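Long-range contacts in protein involved in catabolism of external DNA (Legionella pneumophila subsp. pneumophila, PDB 2OO3), which probably methylates the N6 atom of one adenine in 23S ribosomal RNA, with S-adenosyl-L-methionine as the methyl donor: residues L26-T31 with I107-S112; K35-L40 with E158-I163. One frame throughout, in Å; residues are numbered along the deposited sequence.

Interaction 1 (L26-T31 with I107-S112)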
loop_
_atom_site.group_PDB
_atom_site.type_symbol
_atom_site.label_atom_id
_atom_site.label_comp_id
_atom_site.label_asym_id
_atom_site.label_seq_id
_atom_site.Cartn_x
_atom_site.Cartn_y
_atom_site.Cartn_z
ATOM N N LEU A 26 -5.813 -5.143 4.951
ATOM C CA LEU A 26 -5.148 -6.425 4.685
ATOM C C LEU A 26 -4.510 -6.968 5.959
ATOM O O LEU A 26 -4.640 -8.151 6.251
ATOM C CB LEU A 26 -4.103 -6.294 3.555
ATOM C CG LEU A 26 -4.729 -5.945 2.179
ATOM C CD1 LEU A 26 -3.609 -5.710 1.197
ATOM C CD2 LEU A 26 -5.671 -7.102 1.682
ATOM N N LEU A 27 -3.855 -6.092 6.719
ATOM C CA LEU A 27 -3.198 -6.463 7.984
ATOM C C LEU A 27 -4.210 -6.913 9.037
ATOM O O LEU A 27 -4.013 -7.937 9.689
ATOM C CB LEU A 27 -2.357 -5.308 8.522
ATOM C CG LEU A 27 -1.088 -4.988 7.684
ATOM C CD1 LEU A 27 -0.530 -3.678 8.185
ATOM C CD2 LEU A 27 -0.034 -6.065 7.754
ATOM N N ALA A 28 -5.312 -6.166 9.143
ATOM C CA ALA A 28 -6.420 -6.498 10.033
ATOM C C ALA A 28 -6.988 -7.874 9.730
ATOM O O ALA A 28 -7.351 -8.602 10.665
ATOM C CB ALA A 28 -7.526 -5.446 9.962
ATOM N N TYR A 29 -7.056 -8.252 8.448
ATOM C CA TYR A 29 -7.615 -9.571 8.109
ATOM C C TYR A 29 -6.659 -10.680 8.450
ATOM O O TYR A 29 -7.037 -11.690 9.083
ATOM C CB TYR A 29 -7.905 -9.693 6.623
ATOM C CG TYR A 29 -8.431 -11.073 6.241
ATOM C CD1 TYR A 29 -9.768 -11.411 6.474
ATOM C CD2 TYR A 29 -7.596 -12.037 5.636
ATOM C CE1 TYR A 29 -10.275 -12.665 6.103
ATOM C CE2 TYR A 29 -8.086 -13.296 5.262
ATOM C CZ TYR A 29 -9.435 -13.592 5.484
ATOM O OH TYR A 29 -9.960 -14.834 5.121
ATOM N N LEU A 30 -5.412 -10.510 8.008
ATOM C CA LEU A 30 -4.446 -11.606 8.103
ATOM C C LEU A 30 -4.059 -11.935 9.522
ATOM O O LEU A 30 -3.751 -13.094 9.830
ATOM C CB LEU A 30 -3.206 -11.317 7.261
ATOM C CG LEU A 30 -3.378 -11.451 5.743
ATOM C CD1 LEU A 30 -2.066 -11.057 5.079
ATOM C CD2 LEU A 30 -3.742 -12.845 5.376
ATOM N N THR A 31 -4.033 -10.918 10.384
ATOM C CA THR A 31 -3.701 -11.140 11.787
ATOM C C THR A 31 -4.849 -11.865 12.546
ATOM O O THR A 31 -4.730 -12.141 13.756
ATOM C CB THR A 31 -3.312 -9.821 12.500
ATOM O OG1 THR A 31 -4.366 -8.865 12.314
ATOM C CG2 THR A 31 -1.975 -9.246 11.910
ATOM N N ILE A 107 4.189 -2.171 11.539
ATOM C CA ILE A 107 4.718 -2.397 12.867
ATOM C C ILE A 107 3.618 -2.205 13.902
ATOM O O ILE A 107 3.586 -2.888 14.914
ATOM C CB ILE A 107 5.946 -1.472 13.125
ATOM C CG1 ILE A 107 7.145 -1.962 12.307
ATOM C CG2 ILE A 107 6.336 -1.526 14.566
ATOM C CD1 ILE A 107 8.358 -0.929 12.200
ATOM N N ASN A 108 2.677 -1.308 13.631
ATOM C CA ASN A 108 1.573 -1.125 14.565
ATOM C C ASN A 108 0.573 -2.264 14.595
ATOM O O ASN A 108 0.129 -2.654 15.673
ATOM C CB ASN A 108 0.854 0.217 14.347
ATOM C CG ASN A 108 1.436 1.304 15.210
ATOM O OD1 ASN A 108 1.077 1.442 16.393
ATOM N ND2 ASN A 108 2.398 2.035 14.660
ATOM N N GLN A 109 0.217 -2.808 13.440
ATOM C CA GLN A 109 -0.789 -3.856 13.393
ATOM C C GLN A 109 -0.310 -5.314 13.507
ATOM O O GLN A 109 -1.100 -6.219 13.858
ATOM C CB GLN A 109 -1.571 -3.695 12.107
ATOM C CG GLN A 109 -2.752 -2.731 12.258
ATOM C CD GLN A 109 -3.448 -2.585 10.949
ATOM O OE1 GLN A 109 -2.896 -2.000 10.034
ATOM N NE2 GLN A 109 -4.613 -3.188 10.816
ATOM N N LEU A 110 0.947 -5.555 13.175
ATOM C CA LEU A 110 1.491 -6.905 13.229
ATOM C C LEU A 110 1.807 -7.322 14.661
ATOM O O LEU A 110 1.705 -6.498 15.576
ATOM C CB LEU A 110 2.708 -7.044 12.297
ATOM C CG LEU A 110 2.304 -7.065 10.806
ATOM C CD1 LEU A 110 3.545 -7.095 9.919
ATOM C CD2 LEU A 110 1.454 -8.261 10.494
ATOM N N ARG A 111 2.168 -8.600 14.848
ATOM C CA ARG A 111 2.336 -9.165 16.189
ATOM C C ARG A 111 3.791 -9.563 16.442
ATOM O O ARG A 111 4.590 -9.673 15.505
ATOM C CB ARG A 111 1.401 -10.375 16.338
ATOM C CG ARG A 111 -0.004 -9.961 16.008
ATOM C CD ARG A 111 -0.820 -11.001 15.339
ATOM N NE ARG A 111 -0.200 -11.659 14.185
ATOM C CZ ARG A 111 -0.671 -12.803 13.701
ATOM N NH1 ARG A 111 -1.746 -13.331 14.281
ATOM N NH2 ARG A 111 -0.091 -13.426 12.677
ATOM N N SER A 112 4.129 -9.808 17.706
ATOM C CA SER A 112 5.480 -10.229 18.047
ATOM C C SER A 112 5.883 -11.495 17.331
ATOM O O SER A 112 7.077 -11.687 17.065
ATOM C CB SER A 112 5.628 -10.425 19.561
ATOM O OG SER A 112 4.610 -11.279 20.049
HETATM O O HOH W 1 -3.893 -6.579 13.979
#
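Gln109 reaches from the last turn of helix 102-109 to lay its amide against Leu27 and Ala28 of helix 14-30. Its CB sits 4.0 Å from CB of Leu27, and beyond CG the chain runs extended (chi2 178°), which brings CD to 3.8 Å from that CB. OE1 lies 3.4 Å from CD1 of Leu27 and has no hydrogen-bond partner in the model. NE2 lies 3.8 Å from CB of Ala28 and donates to the carbonyl of Thr24 one turn earlier.

Next to the glutamine, CD2 of Leu110 touches both CD2 of Leu27 and CG2 of Thr31, the leucines crossing at about a right angle. Thr31 OG1 and N reach Leu27 O from opposite faces of its plane, OG1 at 2.8 Å. A water bridges Thr31 OG1 to Gln109 O. Arg111 passes Thr31 in the opposite direction, CG2 of Thr31 over one face of its guanidinium, 3.8 Å from NE of Arg111. NE makes a salt bridge to Asp114; NH1 and NH2 donate to the carbonyls of Lys33 and Lys35. Van der Waals contact and one water, with no direct hydrogen bond, join the ends of helices 14-30 and 102-109, before strand 115-119; a buried amide oxygen is the cost.

Interaction 2 (K35-L40 with E158-I163)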
loop_
_atom_site.group_PDB
_atom_site.type_symbol
_atom_site.label_atom_id
_atom_site.label_comp_id
_atom_site.label_asym_id
_atom_site.label_seq_id
_atom_site.Cartn_x
_atom_site.Cartn_y
_atom_site.Cartn_z
ATOM N N LYS A 35 -1.059 -17.686 13.524
ATOM C CA LYS A 35 0.143 -18.329 13.024
ATOM C C LYS A 35 0.962 -17.167 12.461
ATOM O O LYS A 35 0.360 -16.214 11.954
ATOM C CB LYS A 35 -0.173 -19.323 11.886
ATOM C CG LYS A 35 -0.843 -20.631 12.329
ATOM C CD LYS A 35 0.079 -21.552 13.091
ATOM C CE LYS A 35 -0.698 -22.790 13.624
ATOM N NZ LYS A 35 -0.875 -23.958 12.658
ATOM N N PRO A 36 2.305 -17.240 12.561
ATOM C CA PRO A 36 3.171 -16.155 12.114
ATOM C C PRO A 36 2.959 -15.843 10.660
ATOM O O PRO A 36 2.629 -16.721 9.855
ATOM C CB PRO A 36 4.592 -16.698 12.324
ATOM C CG PRO A 36 4.433 -18.108 12.666
ATOM C CD PRO A 36 3.081 -18.345 13.161
ATOM N N LEU A 37 3.125 -14.566 10.361
ATOM C CA LEU A 37 3.006 -14.010 9.033
ATOM C C LEU A 37 4.359 -13.426 8.666
ATOM O O LEU A 37 5.016 -12.747 9.492
ATOM C CB LEU A 37 1.899 -12.913 9.032
ATOM C CG LEU A 37 1.637 -12.089 7.763
ATOM C CD1 LEU A 37 1.011 -12.934 6.643
ATOM C CD2 LEU A 37 0.728 -10.883 8.050
ATOM N N PHE A 38 4.806 -13.709 7.446
ATOM C CA PHE A 38 5.922 -12.975 6.858
ATOM C C PHE A 38 5.373 -11.708 6.166
ATOM O O PHE A 38 4.472 -11.798 5.315
ATOM C CB PHE A 38 6.602 -13.865 5.807
ATOM C CG PHE A 38 7.802 -13.246 5.159
ATOM C CD1 PHE A 38 8.826 -12.713 5.931
ATOM C CD2 PHE A 38 7.931 -13.235 3.780
ATOM C CE1 PHE A 38 9.947 -12.167 5.361
ATOM C CE2 PHE A 38 9.084 -12.662 3.179
ATOM C CZ PHE A 38 10.072 -12.121 3.969
ATOM N N TYR A 39 5.913 -10.546 6.517
ATOM C CA TYR A 39 5.486 -9.311 5.881
ATOM C C TYR A 39 6.696 -8.764 5.129
ATOM O O TYR A 39 7.720 -8.469 5.731
ATOM C CB TYR A 39 4.987 -8.304 6.931
ATOM C CG TYR A 39 4.693 -6.947 6.346
ATOM C CD1 TYR A 39 3.478 -6.709 5.662
ATOM C CD2 TYR A 39 5.608 -5.898 6.456
ATOM C CE1 TYR A 39 3.197 -5.465 5.112
ATOM C CE2 TYR A 39 5.321 -4.617 5.906
ATOM C CZ TYR A 39 4.123 -4.431 5.237
ATOM O OH TYR A 39 3.798 -3.211 4.687
ATOM N N LEU A 40 6.570 -8.666 3.813
ATOM C CA LEU A 40 7.668 -8.185 2.955
ATOM C C LEU A 40 7.300 -6.891 2.216
ATOM O O LEU A 40 6.290 -6.858 1.480
ATOM C CB LEU A 40 8.062 -9.291 1.944
ATOM C CG LEU A 40 9.021 -8.912 0.810
ATOM C CD1 LEU A 40 10.377 -8.512 1.396
ATOM C CD2 LEU A 40 9.169 -10.094 -0.089
ATOM N N GLU A 158 7.459 -19.282 7.289
ATOM C CA GLU A 158 6.130 -19.086 7.889
ATOM C C GLU A 158 4.998 -19.687 7.042
ATOM O O GLU A 158 3.897 -19.991 7.554
ATOM C CB GLU A 158 5.858 -17.581 8.093
ATOM C CG GLU A 158 6.697 -16.897 9.161
ATOM C CD GLU A 158 8.039 -16.335 8.641
ATOM O OE1 GLU A 158 8.438 -16.590 7.499
ATOM O OE2 GLU A 158 8.707 -15.631 9.403
ATOM N N LYS A 159 5.251 -19.804 5.742
ATOM C CA LYS A 159 4.268 -20.305 4.772
ATOM C C LYS A 159 3.030 -19.436 4.602
ATOM O O LYS A 159 2.062 -19.862 3.982
ATOM C CB LYS A 159 3.842 -21.750 5.108
ATOM C CG LYS A 159 4.627 -22.782 4.349
ATOM C CD LYS A 159 5.877 -23.141 5.047
ATOM C CE LYS A 159 6.296 -24.571 4.678
ATOM N NZ LYS A 159 6.456 -25.355 5.948
ATOM N N ARG A 160 3.072 -18.236 5.175
ATOM C CA ARG A 160 1.976 -17.277 5.147
ATOM C C ARG A 160 2.682 -15.967 4.905
ATOM O O ARG A 160 3.615 -15.633 5.646
ATOM C CB ARG A 160 1.340 -17.149 6.529
ATOM C CG ARG A 160 0.518 -18.298 7.013
ATOM C CD ARG A 160 -0.328 -17.825 8.207
ATOM N NE ARG A 160 -1.394 -16.913 7.788
ATOM C CZ ARG A 160 -1.824 -15.849 8.475
ATOM N NH1 ARG A 160 -1.261 -15.501 9.642
ATOM N NH2 ARG A 160 -2.831 -15.124 7.993
ATOM N N GLY A 161 2.231 -15.199 3.918
ATOM C CA GLY A 161 2.921 -13.944 3.582
ATOM C C GLY A 161 2.011 -12.865 3.043
ATOM O O GLY A 161 1.073 -13.150 2.284
ATOM N N LEU A 162 2.295 -11.623 3.454
ATOM C CA LEU A 162 1.776 -10.423 2.792
ATOM C C LEU A 162 2.956 -9.685 2.120
ATOM O O LEU A 162 3.948 -9.310 2.768
ATOM C CB LEU A 162 1.055 -9.541 3.802
ATOM C CG LEU A 162 0.684 -8.135 3.300
ATOM C CD1 LEU A 162 -0.148 -8.214 2.008
ATOM C CD2 LEU A 162 -0.030 -7.361 4.418
ATOM N N ILE A 163 2.875 -9.532 0.800
ATOM C CA ILE A 163 3.946 -8.903 0.040
ATOM C C ILE A 163 3.359 -7.583 -0.472
ATOM O O ILE A 163 2.418 -7.580 -1.259
ATOM C CB ILE A 163 4.440 -9.819 -1.111
ATOM C CG1 ILE A 163 4.974 -11.179 -0.568
ATOM C CG2 ILE A 163 5.593 -9.165 -1.833
ATOM C CD1 ILE A 163 3.935 -12.339 -0.621
HETATM O O HOH W 2 2.770 -19.502 9.841
#
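The Tyr39 ring meets Leu162 at its edge, with CD2 of Leu162 lying in the ring plane 3.8 Å from CD1 of Tyr39. The two side chains run side by side and point the same way, both with CG anti to the backbone N. The Arg160 guanidinium also uses its edge: NH1 donates to Lys35 O, which lies near its plane, over 2.9 Å. That bond is bent, 133° at the hydrogen, and NH1 stands above the carbonyl plane of Lys35. CD1 of Leu37 lies over one face of the guanidinium, and NH2 goes to Leu30 O. On the other side of the sheet, the Phe38 and Glu158 side chains cross obliquely, though ring and carboxylate planes lie only 19° apart, OE1 of Glu158 approaching CB of Phe38 at 3.7 Å; the carboxylate itself pairs through OE2 with Arg115.

Between the two backbones runs a parallel ladder. Phe38 N donates to Arg160 O, Phe38 O receives Leu162 N, and Leu40 N donates to Leu162 O, an almost straight bond of 173°. Phe38 O takes in addition the CA-H of Gly161, with CA at 3.2 Å. Before the ladder begins, a water donates to both Pro36 O and Glu158 O (2.6 Å to the latter), linking the segments where they have spread apart.

Strands 38-41 and 161-165 are central neighbours in the mixed sheet, in the 3-2-1-4-5-7-6 order of a class I methyltransferase, with strand 270-275 added beside 220-226. Strand 115-119 pairs with the far edge of 38-41, and 193-200 with that of 161-165. Helix 14-30 covers the face bearing Tyr39 and Leu162, through Leu23, Leu27 and Leu30; helix 146-153 covers the face of Leu40 and Ile163, through Leu150 and Leu153.

The centres of the two interactions are 10 Å apart, on the same side of the chain's centre, and their segments alternate in sequence: 26-31, 35-40, 107-112, 158-163. Helix 14-30 leads directly into strand 38-41, and helix 102-109 precedes strand 115-119. Interaction 1 joins the ends of the two helices on the face of the sheet that carries Tyr39 and Leu162; interaction 2 joins two strands within that sheet. The helix ends pack on those two side chains, Leu110 meeting Tyr39, and two arginine bonds cross between the contacts. Interaction 2 comes closer to Ser102, predicted to bind S-adenosyl-L-methionine: the Tyr39 side chain is about 4 Å from that of Ser102.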